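Local coordinates for protein putative esterase aq_1494 (Aquifex aeolicus, PDB 2EGR) that is of unknown function but probably hydrolyses acyl-CoA thioesters, as a hot-dog-fold member of the 4-hydroxybenzoyl-CoA thioesterase family, at residues 84-89 with 104-109; 65-70 with 93-98; 75-80 with 89-94; 7-12 with 71-76. One frame throughout, in Å; residues are numbered along the deposited sequence.

Contacts 1, 3 and 4 are strand pairings in the antiparallel sheet that curls round helix 22-39 in this hot-dog fold; contact 2 packs the loop after strand 52-63 on its end. Along the chain, contact 4 comes first and closes before contact 1 opens; the segments of contact 1 alternate with those of contacts 2 and 3. Contacts 2 and 4, centres about 8 Å apart, share the Lys-95 to Asp-71 salt bridge. Contact 1 lies on the opposite side of the chain's centre, about 27 Å from contact 2 between centres; contact 3 shares its Phe-89, their centres about 14 Å apart. Because strands 72-82 and 86-95 each serve two pairings, the sheet is continuous.

Contact 1: residues 84-89 with 104-109; sequences RFTFTF and NTKHCM
Phe-87 and His-107 pair across the hairpin of strands 86-95 and 98-111, part of the antiparallel sheet of the hot-dog fold. Theirs is a hydrogen-bonded pair: Phe-87 N gives to His-107 O at 3.0 Å, and His-107 N gives to Phe-87 O at 2.8 Å. Two residues further on, Phe-89 and Thr-105 repeat the pattern, with Phe-89 N 2.9 Å from Thr-105 O. Phe-87 has its CG between the backbone N and the carbonyl carbon (chi1 56°), and its ring reaches toward the other strand. His-107 CB sits over one face of that ring, 3.6 Å from Phe-87 CZ. The two ring planes are nearly parallel, 19° apart, yet slid so far that they hardly overlap. Flat, apolar Phe-87 suits this buried face. The opposite face carries Thr-86, Thr-88 and Lys-106, residues that tolerate partial exposure. There the extended Lys-106 chain runs by both threonines, its CG 3.6 Å from Thr-88 OG1 and its CE 3.6 Å from Thr-86 OG1. On the buried face, Thr-105 OG1 bonds to Tyr-91 OH, Leu-56 of strand 52-63 packs on Thr-105 and His-107, and Leu-126 of helix 120-126 meets Phe-87 and Phe-89.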
# COMPACT_ATOMS: atom_id res chain seq x y z
N ARG A 84 -11.06 28.99 12.74
CA ARG A 84 -9.81 29.34 13.40
C ARG A 84 -8.86 28.14 13.45
O ARG A 84 -7.65 28.28 13.20
CB ARG A 84 -10.04 29.89 14.81
CG ARG A 84 -8.80 30.58 15.35
CD ARG A 84 -8.92 31.09 16.78
NE ARG A 84 -7.61 31.57 17.21
CZ ARG A 84 -7.19 31.64 18.47
NH1 ARG A 84 -7.98 31.26 19.47
NH2 ARG A 84 -5.96 32.08 18.73
N PHE A 85 -9.41 26.97 13.76
CA PHE A 85 -8.58 25.79 14.03
C PHE A 85 -8.61 24.67 12.99
O PHE A 85 -7.67 23.88 12.94
CB PHE A 85 -8.95 25.20 15.40
CG PHE A 85 -8.51 26.04 16.56
CD1 PHE A 85 -7.18 26.03 16.98
CD2 PHE A 85 -9.42 26.85 17.22
CE1 PHE A 85 -6.77 26.82 18.05
CE2 PHE A 85 -9.01 27.65 18.29
CZ PHE A 85 -7.70 27.62 18.71
N THR A 86 -9.68 24.59 12.20
CA THR A 86 -9.92 23.46 11.31
C THR A 86 -10.30 23.88 9.89
O THR A 86 -10.66 25.04 9.66
CB THR A 86 -11.05 22.50 11.85
OG1 THR A 86 -12.33 23.08 11.63
CG2 THR A 86 -10.86 22.18 13.34
N PHE A 87 -10.21 22.94 8.94
CA PHE A 87 -10.76 23.11 7.60
C PHE A 87 -11.22 21.78 7.04
O PHE A 87 -10.72 20.72 7.47
CB PHE A 87 -9.74 23.77 6.65
CG PHE A 87 -8.42 23.05 6.54
CD1 PHE A 87 -8.18 22.16 5.49
CD2 PHE A 87 -7.40 23.30 7.47
CE1 PHE A 87 -6.92 21.53 5.38
CE2 PHE A 87 -6.15 22.65 7.37
CZ PHE A 87 -5.92 21.76 6.32
N THR A 88 -12.18 21.85 6.12
CA THR A 88 -12.87 20.68 5.53
C THR A 88 -12.83 20.79 4.01
O THR A 88 -13.23 21.81 3.44
CB THR A 88 -14.36 20.57 6.02
OG1 THR A 88 -14.36 20.47 7.44
CG2 THR A 88 -15.07 19.34 5.46
N PHE A 89 -12.31 19.74 3.35
CA PHE A 89 -12.40 19.63 1.92
C PHE A 89 -13.48 18.66 1.50
O PHE A 89 -13.71 17.65 2.19
CB PHE A 89 -11.07 19.14 1.29
CG PHE A 89 -9.95 20.13 1.37
CD1 PHE A 89 -9.95 21.28 0.58
CD2 PHE A 89 -8.85 19.88 2.19
CE1 PHE A 89 -8.87 22.18 0.65
CE2 PHE A 89 -7.77 20.77 2.25
CZ PHE A 89 -7.78 21.92 1.49
N ASN A 104 -15.17 13.59 1.74
CA ASN A 104 -14.78 14.75 2.50
C ASN A 104 -13.81 14.36 3.59
O ASN A 104 -13.83 13.19 4.07
CB ASN A 104 -16.02 15.49 3.04
CG ASN A 104 -16.86 14.66 4.01
OD1 ASN A 104 -16.54 14.59 5.19
ND2 ASN A 104 -17.97 14.11 3.53
N THR A 105 -12.98 15.33 3.96
CA THR A 105 -11.97 15.20 4.99
C THR A 105 -11.90 16.49 5.81
O THR A 105 -11.97 17.60 5.26
CB THR A 105 -10.57 14.90 4.42
OG1 THR A 105 -10.16 15.96 3.54
CG2 THR A 105 -10.57 13.56 3.63
N LYS A 106 -11.77 16.33 7.12
CA LYS A 106 -11.62 17.46 8.03
C LYS A 106 -10.28 17.37 8.74
O LYS A 106 -9.82 16.27 9.14
CB LYS A 106 -12.79 17.50 9.02
CG LYS A 106 -12.69 18.63 10.02
CD LYS A 106 -13.82 18.56 11.04
CE LYS A 106 -13.96 19.89 11.76
NZ LYS A 106 -14.79 19.73 12.99
N HIS A 107 -9.65 18.53 8.87
CA HIS A 107 -8.27 18.66 9.32
C HIS A 107 -8.09 19.74 10.38
O HIS A 107 -8.86 20.69 10.45
CB HIS A 107 -7.34 19.02 8.15
CG HIS A 107 -7.42 18.06 7.00
ND1 HIS A 107 -8.40 18.15 6.03
CD2 HIS A 107 -6.68 16.98 6.69
CE1 HIS A 107 -8.25 17.17 5.17
NE2 HIS A 107 -7.22 16.43 5.55
N CYS A 108 -7.05 19.59 11.17
CA CYS A 108 -6.63 20.62 12.07
C CYS A 108 -5.12 20.69 11.98
O CYS A 108 -4.52 19.98 11.16
CB CYS A 108 -7.16 20.34 13.49
SG CYS A 108 -6.43 18.94 14.33
N MET A 109 -4.51 21.57 12.76
CA MET A 109 -3.08 21.80 12.65
C MET A 109 -2.37 21.76 13.99
O MET A 109 -2.93 22.14 15.04
CB MET A 109 -2.79 23.12 11.92
CG MET A 109 -3.09 23.07 10.42
SD MET A 109 -2.47 24.47 9.47
CE MET A 109 -3.59 24.36 8.14

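Contact 2: residues 65-70 with 93-98; sequences KPLFYD and VFKEDI
Lys-95 reaches from the end of strand 86-95 to the loop 65-70, and its chain meets Leu-67 and Phe-68 in turn. With CG anti to the backbone N (chi1 171°) and the rest of the chain extended, it runs antiparallel to the Leu-67 side chain. Its CB lies 4.1 Å from Leu-67 CD2, and its CD comes to 3.9 Å from the same methyl carbon, so the aliphatic part of the lysine serves as an apolar surface. The other branch, Leu-67 CD1, meets Val-93 CG1 at 4.2 Å, a buried apolar touch two residues back along the strand, on the same side. Just past Lys-95 the chain reverses in a type II' beta turn from Lys-95 to Ile-98, closed by Ile-98 N bonding to Lys-95 O; this is the bend between the hot-dog strands 86-95 and 98-111. At the tip, Lys-95 NZ stands 3.3 Å from Phe-68 CD2, approaching the ring obliquely while the two side chains cross at about a right angle. Lys-95 NZ donates to a water 3.0 Å away, which in turn donates to Pro-66 O at 2.7 Å. Its ionic partner is Asp-71 OD2, which also accepts from Phe-68 N.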
# COMPACT_ATOMS: atom_id res chain seq x y z
N LYS A 65 -19.52 4.16 -8.51
CA LYS A 65 -19.10 3.30 -9.59
C LYS A 65 -17.60 3.01 -9.42
O LYS A 65 -16.88 3.86 -8.94
CB LYS A 65 -19.34 3.99 -10.95
CG LYS A 65 -20.83 4.36 -11.27
CD LYS A 65 -21.60 3.12 -11.76
CE LYS A 65 -23.12 3.37 -11.87
NZ LYS A 65 -23.75 2.45 -12.90
N PRO A 66 -17.13 1.85 -9.86
CA PRO A 66 -15.71 1.53 -9.65
C PRO A 66 -14.78 2.26 -10.61
O PRO A 66 -15.22 2.75 -11.64
CB PRO A 66 -15.65 0.03 -9.94
CG PRO A 66 -16.70 -0.17 -10.98
CD PRO A 66 -17.84 0.74 -10.53
N LEU A 67 -13.49 2.28 -10.26
CA LEU A 67 -12.42 2.67 -11.16
C LEU A 67 -11.62 1.40 -11.48
O LEU A 67 -11.44 0.53 -10.60
CB LEU A 67 -11.54 3.74 -10.51
CG LEU A 67 -12.08 5.17 -10.36
CD1 LEU A 67 -11.10 5.95 -9.51
CD2 LEU A 67 -12.26 5.82 -11.72
N PHE A 68 -11.17 1.30 -12.73
CA PHE A 68 -10.46 0.14 -13.25
C PHE A 68 -9.03 0.53 -13.55
O PHE A 68 -8.72 1.71 -13.67
CB PHE A 68 -11.12 -0.35 -14.55
CG PHE A 68 -12.59 -0.66 -14.41
CD1 PHE A 68 -13.03 -1.55 -13.45
CD2 PHE A 68 -13.54 -0.05 -15.24
CE1 PHE A 68 -14.43 -1.85 -13.30
CE2 PHE A 68 -14.91 -0.34 -15.11
CZ PHE A 68 -15.35 -1.24 -14.14
N TYR A 69 -8.17 -0.46 -13.69
CA TYR A 69 -6.81 -0.25 -14.13
C TYR A 69 -6.77 0.61 -15.39
O TYR A 69 -7.48 0.32 -16.36
CB TYR A 69 -6.07 -1.59 -14.43
CG TYR A 69 -4.75 -1.38 -15.12
CD1 TYR A 69 -3.75 -0.55 -14.55
CD2 TYR A 69 -4.49 -1.94 -16.37
CE1 TYR A 69 -2.51 -0.33 -15.23
CE2 TYR A 69 -3.29 -1.73 -17.03
CZ TYR A 69 -2.30 -0.95 -16.46
OH TYR A 69 -1.13 -0.76 -17.15
N ASP A 70 -5.90 1.63 -15.34
CA ASP A 70 -5.56 2.50 -16.46
C ASP A 70 -6.65 3.51 -16.78
O ASP A 70 -6.50 4.22 -17.77
CB ASP A 70 -5.19 1.69 -17.73
CG ASP A 70 -4.08 2.35 -18.55
OD1 ASP A 70 -3.26 3.07 -17.99
OD2 ASP A 70 -4.01 2.14 -19.77
N VAL A 93 -15.00 12.52 -7.37
CA VAL A 93 -14.17 11.78 -8.32
C VAL A 93 -14.95 11.56 -9.60
O VAL A 93 -16.00 10.90 -9.59
CB VAL A 93 -13.69 10.43 -7.74
CG1 VAL A 93 -12.83 9.68 -8.82
CG2 VAL A 93 -12.89 10.68 -6.45
N PHE A 94 -14.45 12.13 -10.69
CA PHE A 94 -15.08 11.97 -12.00
C PHE A 94 -14.34 11.02 -12.92
O PHE A 94 -13.11 11.05 -13.01
CB PHE A 94 -15.19 13.32 -12.73
CG PHE A 94 -16.23 14.22 -12.15
CD1 PHE A 94 -17.58 14.04 -12.46
CD2 PHE A 94 -15.87 15.24 -11.28
CE1 PHE A 94 -18.56 14.88 -11.91
CE2 PHE A 94 -16.84 16.09 -10.73
CZ PHE A 94 -18.18 15.90 -11.05
N LYS A 95 -15.11 10.21 -13.64
CA LYS A 95 -14.59 9.45 -14.77
C LYS A 95 -15.51 9.66 -15.97
O LYS A 95 -16.70 9.32 -15.95
CB LYS A 95 -14.50 7.97 -14.37
CG LYS A 95 -14.18 6.99 -15.49
CD LYS A 95 -14.47 5.56 -14.98
CE LYS A 95 -14.41 4.57 -16.10
NZ LYS A 95 -14.46 3.11 -15.73
N GLU A 96 -14.94 10.20 -17.04
CA GLU A 96 -15.73 10.61 -18.20
C GLU A 96 -16.84 11.56 -17.70
O GLU A 96 -16.55 12.50 -16.96
CB GLU A 96 -16.18 9.40 -19.01
CG GLU A 96 -15.05 8.98 -19.96
CD GLU A 96 -14.97 7.50 -20.25
OE1 GLU A 96 -15.27 6.66 -19.37
OE2 GLU A 96 -14.56 7.17 -21.38
N ASP A 97 -18.10 11.38 -18.03
CA ASP A 97 -19.01 12.44 -17.55
C ASP A 97 -19.36 12.30 -16.05
O ASP A 97 -19.99 13.19 -15.44
CB ASP A 97 -20.27 12.56 -18.44
CG ASP A 97 -20.10 13.56 -19.60
OD1 ASP A 97 -21.10 13.83 -20.32
OD2 ASP A 97 -18.97 14.08 -19.80
N ILE A 98 -18.89 11.21 -15.45
CA ILE A 98 -19.63 10.57 -14.36
C ILE A 98 -18.96 10.66 -13.00
O ILE A 98 -17.78 10.34 -12.86
CB ILE A 98 -19.92 9.06 -14.71
CG1 ILE A 98 -20.51 8.89 -16.13
CG2 ILE A 98 -20.78 8.39 -13.61
CD1 ILE A 98 -21.75 9.74 -16.45
O HOH W 1 -16.85 2.88 -13.85

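Contact 3: residues 75-80 with 89-94; sequences VHLNLE and FSYIVF
Backbone bonds set the frame between His-76 and Ile-92, where His-76 N meets Ile-92 O at 2.9 Å in an almost straight line and Ile-92 N returns the bond to His-76 O. Asn-78 and Ser-90 form the next hydrogen-bonded pair in the same manner.

The side chains of this second pair share a face with His-76 and Ile-92 and meet Glu-80. Ser-90 OG donates to Glu-80 OE2 at 2.7 Å, using the anti lone pair of that oxygen, while Asn-78 ND2 reaches the same atom at 2.9 Å from above the carboxylate plane. Two donors thus grip one oxygen, which probably steadies the negative charge where Glu-80 is exposed; short, polar serine and asparagine fit beside the glutamate, whose bend at chi2 (-56°) sets CD close to Ser-90 OG.

These strands, 72-82 and 86-95, make a hairpin within the hot-dog sheet, and its aromatic contact lies toward the other end. There Phe-94 turns an edge to His-76, its CD2 over the centre of the imidazole and 3.5 Å above it, with the planes 57° apart. An alanine in place of His-76 would probably leave that phenyl edge without the ring face it rests on and the phenylalanine freer to turn.

Apolar packing fills the face that looks toward helix 22-39. Val-75 CG1 touches the edge of Tyr-91 at CD1, 3.9 Å away, the two side chains pointing the same way. Leu-77 CD2 presses obliquely on Phe-89 CD1 at 3.4 Å, and Leu-79 CD1 meets Phe-89 CE1 at 4.0 Å. Tyr-91 can sit buried because its OH, besides Thr-105, bonds to Arg-33 of helix 22-39.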
# COMPACT_ATOMS: atom_id res chain seq x y z
N VAL A 75 -10.07 14.16 -9.61
CA VAL A 75 -10.52 14.54 -8.29
C VAL A 75 -10.74 16.08 -8.31
O VAL A 75 -9.77 16.85 -8.50
CB VAL A 75 -9.45 14.17 -7.27
CG1 VAL A 75 -9.88 14.55 -5.85
CG2 VAL A 75 -9.10 12.66 -7.41
N HIS A 76 -11.99 16.49 -8.17
CA HIS A 76 -12.34 17.90 -8.08
C HIS A 76 -12.52 18.22 -6.61
O HIS A 76 -13.44 17.66 -5.94
CB HIS A 76 -13.66 18.17 -8.81
CG HIS A 76 -13.59 18.05 -10.31
ND1 HIS A 76 -12.77 17.15 -10.97
CD2 HIS A 76 -14.28 18.70 -11.27
CE1 HIS A 76 -12.96 17.26 -12.27
NE2 HIS A 76 -13.89 18.18 -12.48
N LEU A 77 -11.65 19.08 -6.11
CA LEU A 77 -11.53 19.43 -4.70
C LEU A 77 -12.19 20.78 -4.48
O LEU A 77 -12.02 21.69 -5.30
CB LEU A 77 -10.03 19.53 -4.36
CG LEU A 77 -9.41 19.86 -3.01
CD1 LEU A 77 -7.94 19.39 -2.93
CD2 LEU A 77 -9.48 21.36 -2.76
N ASN A 78 -12.92 20.91 -3.36
CA ASN A 78 -13.48 22.20 -2.93
C ASN A 78 -13.28 22.42 -1.42
O ASN A 78 -13.46 21.48 -0.65
CB ASN A 78 -14.96 22.26 -3.30
CG ASN A 78 -15.61 23.62 -2.96
OD1 ASN A 78 -15.11 24.68 -3.38
ND2 ASN A 78 -16.69 23.59 -2.18
N LEU A 79 -12.90 23.63 -1.02
CA LEU A 79 -12.83 23.99 0.41
C LEU A 79 -14.24 24.23 0.88
O LEU A 79 -14.98 25.04 0.32
CB LEU A 79 -11.97 25.25 0.66
CG LEU A 79 -11.82 25.74 2.10
CD1 LEU A 79 -10.98 24.78 2.91
CD2 LEU A 79 -11.22 27.17 2.17
N GLU A 80 -14.63 23.46 1.89
CA GLU A 80 -16.01 23.45 2.37
C GLU A 80 -16.18 24.30 3.60
O GLU A 80 -17.23 24.87 3.82
CB GLU A 80 -16.47 22.02 2.68
CG GLU A 80 -16.82 21.18 1.46
CD GLU A 80 -17.86 21.80 0.57
OE1 GLU A 80 -18.62 22.68 1.05
OE2 GLU A 80 -17.92 21.44 -0.62
N PHE A 89 -12.31 19.74 3.35
CA PHE A 89 -12.40 19.63 1.92
C PHE A 89 -13.48 18.66 1.50
O PHE A 89 -13.71 17.65 2.19
CB PHE A 89 -11.07 19.14 1.29
CG PHE A 89 -9.95 20.13 1.37
CD1 PHE A 89 -9.95 21.28 0.58
CD2 PHE A 89 -8.85 19.88 2.19
CE1 PHE A 89 -8.87 22.18 0.65
CE2 PHE A 89 -7.77 20.77 2.25
CZ PHE A 89 -7.78 21.92 1.49
N SER A 90 -14.12 18.96 0.37
CA SER A 90 -14.99 18.01 -0.31
C SER A 90 -14.33 17.60 -1.62
O SER A 90 -13.49 18.33 -2.18
CB SER A 90 -16.42 18.53 -0.50
OG SER A 90 -16.58 19.34 -1.65
N TYR A 91 -14.66 16.40 -2.07
CA TYR A 91 -14.04 15.82 -3.25
C TYR A 91 -15.13 15.15 -4.04
O TYR A 91 -16.03 14.49 -3.46
CB TYR A 91 -12.97 14.75 -2.91
CG TYR A 91 -11.96 15.12 -1.87
CD1 TYR A 91 -10.71 15.57 -2.21
CD2 TYR A 91 -12.26 14.98 -0.54
CE1 TYR A 91 -9.78 15.90 -1.24
CE2 TYR A 91 -11.35 15.31 0.44
CZ TYR A 91 -10.12 15.78 0.09
OH TYR A 91 -9.25 16.06 1.08
N ILE A 92 -15.09 15.33 -5.36
CA ILE A 92 -15.84 14.49 -6.27
C ILE A 92 -14.88 13.83 -7.26
O ILE A 92 -14.04 14.49 -7.85
CB ILE A 92 -16.97 15.26 -7.07
CG1 ILE A 92 -17.90 15.97 -6.09
CG2 ILE A 92 -17.76 14.28 -7.91
CD1 ILE A 92 -18.51 17.27 -6.63
N VAL A 93 -15.00 12.52 -7.37
CA VAL A 93 -14.17 11.78 -8.32
C VAL A 93 -14.95 11.56 -9.60
O VAL A 93 -16.00 10.90 -9.59
CB VAL A 93 -13.69 10.43 -7.74
CG1 VAL A 93 -12.83 9.68 -8.82
CG2 VAL A 93 -12.89 10.68 -6.45
N PHE A 94 -14.45 12.13 -10.69
CA PHE A 94 -15.08 11.97 -12.00
C PHE A 94 -14.34 11.02 -12.92
O PHE A 94 -13.11 11.05 -13.01
CB PHE A 94 -15.19 13.32 -12.73
CG PHE A 94 -16.23 14.22 -12.15
CD1 PHE A 94 -17.58 14.04 -12.46
CD2 PHE A 94 -15.87 15.24 -11.28
CE1 PHE A 94 -18.56 14.88 -11.91
CE2 PHE A 94 -16.84 16.09 -10.73
CZ PHE A 94 -18.18 15.90 -11.05

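Contact 4: residues 7-12 with 71-76; sequences RRVQFY and DVFEVH
Asp-71 takes the N-H of Val-9 on its backbone O at 2.9 Å, closing the end of an antiparallel pairing of strand 3-8 with strand 72-82. Its carboxylate serves Phe-68 of the loop 65-70 and Lys-95. Val-72 follows on the more exposed face, where its CG2 lies over one face of the Arg-8 guanidinium, toward the rim and 3.3 Å from NH2. Next comes Phe-73, hydrogen-bonded both ways to Arg-7: Phe-73 N gives to Arg-7 O at 2.9 Å, and Arg-7 N to Phe-73 O at 3.0 Å. Its CG, between the backbone N and the carbonyl carbon (chi1 68°), is turned toward the neighbouring strand. Arg-7 O lies over one face of the ring, and over the same face Arg-7 CB makes a CH-pi contact 3.9 Å from the ring centroid. Val-9 CG2 adds a contact of 3.7 Å with Phe-73 CE2. An alanine in place of Phe-73 would probably open a gap beside Val-9 and leave the aliphatic part of Arg-7 without its aromatic support. The arginine's charged end bonds to Glu-31 and Glu-13. Phe-73 also packs on Val-93 of strand 86-95 and meets the ring of Tyr-28 on helix 22-39, while Tyr-12 of the second subunit packs on Arg-7.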
# COMPACT_ATOMS: atom_id res chain seq x y z
N ARG A 7 -5.47 12.06 -12.89
CA ARG A 7 -4.68 10.94 -12.42
C ARG A 7 -5.10 9.70 -13.22
O ARG A 7 -6.26 9.55 -13.59
CB ARG A 7 -4.98 10.75 -10.89
CG ARG A 7 -4.29 9.59 -10.15
CD ARG A 7 -2.78 9.60 -10.26
NE ARG A 7 -2.25 9.08 -8.99
CZ ARG A 7 -2.19 7.80 -8.66
NH1 ARG A 7 -2.56 6.86 -9.50
NH2 ARG A 7 -1.71 7.48 -7.45
N ARG A 8 -4.13 8.82 -13.49
CA ARG A 8 -4.44 7.52 -14.09
C ARG A 8 -4.26 6.37 -13.06
O ARG A 8 -3.31 6.40 -12.29
CB ARG A 8 -3.51 7.32 -15.28
CG ARG A 8 -3.65 6.05 -16.01
CD ARG A 8 -2.61 6.02 -17.12
NE ARG A 8 -2.88 7.10 -18.08
CZ ARG A 8 -3.60 6.97 -19.19
NH1 ARG A 8 -4.18 5.84 -19.50
NH2 ARG A 8 -3.78 8.03 -19.99
N VAL A 9 -5.17 5.40 -13.10
CA VAL A 9 -5.13 4.22 -12.18
C VAL A 9 -3.94 3.35 -12.51
O VAL A 9 -3.77 2.92 -13.65
CB VAL A 9 -6.40 3.37 -12.25
CG1 VAL A 9 -6.22 2.06 -11.37
CG2 VAL A 9 -7.66 4.17 -11.83
N GLN A 10 -3.11 3.04 -11.49
CA GLN A 10 -1.95 2.13 -11.66
C GLN A 10 -2.34 0.71 -11.28
O GLN A 10 -3.28 0.52 -10.47
CB GLN A 10 -0.78 2.60 -10.76
CG GLN A 10 -0.16 3.99 -11.11
CD GLN A 10 0.46 4.08 -12.51
OE1 GLN A 10 0.89 3.08 -13.09
NE2 GLN A 10 0.55 5.30 -13.03
N PHE A 11 -1.64 -0.28 -11.83
CA PHE A 11 -2.05 -1.67 -11.67
C PHE A 11 -2.05 -2.08 -10.23
O PHE A 11 -3.01 -2.73 -9.76
CB PHE A 11 -1.17 -2.62 -12.47
CG PHE A 11 -1.85 -3.93 -12.77
CD1 PHE A 11 -2.80 -4.04 -13.80
CD2 PHE A 11 -1.55 -5.07 -12.03
CE1 PHE A 11 -3.47 -5.27 -14.06
CE2 PHE A 11 -2.18 -6.30 -12.30
CZ PHE A 11 -3.13 -6.41 -13.34
N TYR A 12 -1.01 -1.67 -9.51
CA TYR A 12 -0.94 -2.04 -8.08
C TYR A 12 -2.04 -1.43 -7.21
O TYR A 12 -2.19 -1.83 -6.05
CB TYR A 12 0.44 -1.71 -7.48
CG TYR A 12 0.77 -0.23 -7.43
CD1 TYR A 12 0.33 0.56 -6.38
CD2 TYR A 12 1.52 0.38 -8.45
CE1 TYR A 12 0.62 1.96 -6.32
CE2 TYR A 12 1.82 1.77 -8.41
CZ TYR A 12 1.33 2.56 -7.36
OH TYR A 12 1.64 3.91 -7.26
N ASP A 71 -7.70 3.60 -15.95
CA ASP A 71 -8.74 4.64 -16.10
C ASP A 71 -8.13 6.00 -15.80
O ASP A 71 -7.36 6.14 -14.86
CB ASP A 71 -9.94 4.46 -15.17
CG ASP A 71 -10.94 3.43 -15.66
OD1 ASP A 71 -10.89 3.04 -16.82
OD2 ASP A 71 -11.82 3.07 -14.84
N VAL A 72 -8.48 7.00 -16.61
CA VAL A 72 -8.14 8.37 -16.28
C VAL A 72 -9.31 8.97 -15.51
O VAL A 72 -10.48 8.84 -15.92
CB VAL A 72 -7.77 9.20 -17.54
CG1 VAL A 72 -7.47 10.70 -17.14
CG2 VAL A 72 -6.55 8.58 -18.23
N PHE A 73 -9.01 9.57 -14.37
CA PHE A 73 -10.04 10.11 -13.52
C PHE A 73 -9.58 11.48 -13.00
O PHE A 73 -8.41 11.85 -13.15
CB PHE A 73 -10.42 9.11 -12.39
CG PHE A 73 -9.33 8.89 -11.39
CD1 PHE A 73 -9.22 9.73 -10.29
CD2 PHE A 73 -8.39 7.87 -11.58
CE1 PHE A 73 -8.20 9.54 -9.34
CE2 PHE A 73 -7.36 7.70 -10.67
CZ PHE A 73 -7.26 8.52 -9.55
N GLU A 74 -10.52 12.24 -12.45
CA GLU A 74 -10.21 13.55 -11.91
C GLU A 74 -10.84 13.62 -10.54
O GLU A 74 -11.96 13.18 -10.36
CB GLU A 74 -10.74 14.67 -12.83
CG GLU A 74 -10.12 14.61 -14.21
CD GLU A 74 -10.52 15.77 -15.10
OE1 GLU A 74 -11.59 16.35 -14.86
OE2 GLU A 74 -9.72 16.12 -15.99
N VAL A 75 -10.07 14.16 -9.61
CA VAL A 75 -10.52 14.54 -8.29
C VAL A 75 -10.74 16.08 -8.31
O VAL A 75 -9.77 16.85 -8.50
CB VAL A 75 -9.45 14.17 -7.27
CG1 VAL A 75 -9.88 14.55 -5.85
CG2 VAL A 75 -9.10 12.66 -7.41
N HIS A 76 -11.99 16.49 -8.17
CA HIS A 76 -12.34 17.90 -8.08
C HIS A 76 -12.52 18.22 -6.61
O HIS A 76 -13.44 17.66 -5.94
CB HIS A 76 -13.66 18.17 -8.81
CG HIS A 76 -13.59 18.05 -10.31
ND1 HIS A 76 -12.77 17.15 -10.97
CD2 HIS A 76 -14.28 18.70 -11.27
CE1 HIS A 76 -12.96 17.26 -12.27
NE2 HIS A 76 -13.89 18.18 -12.48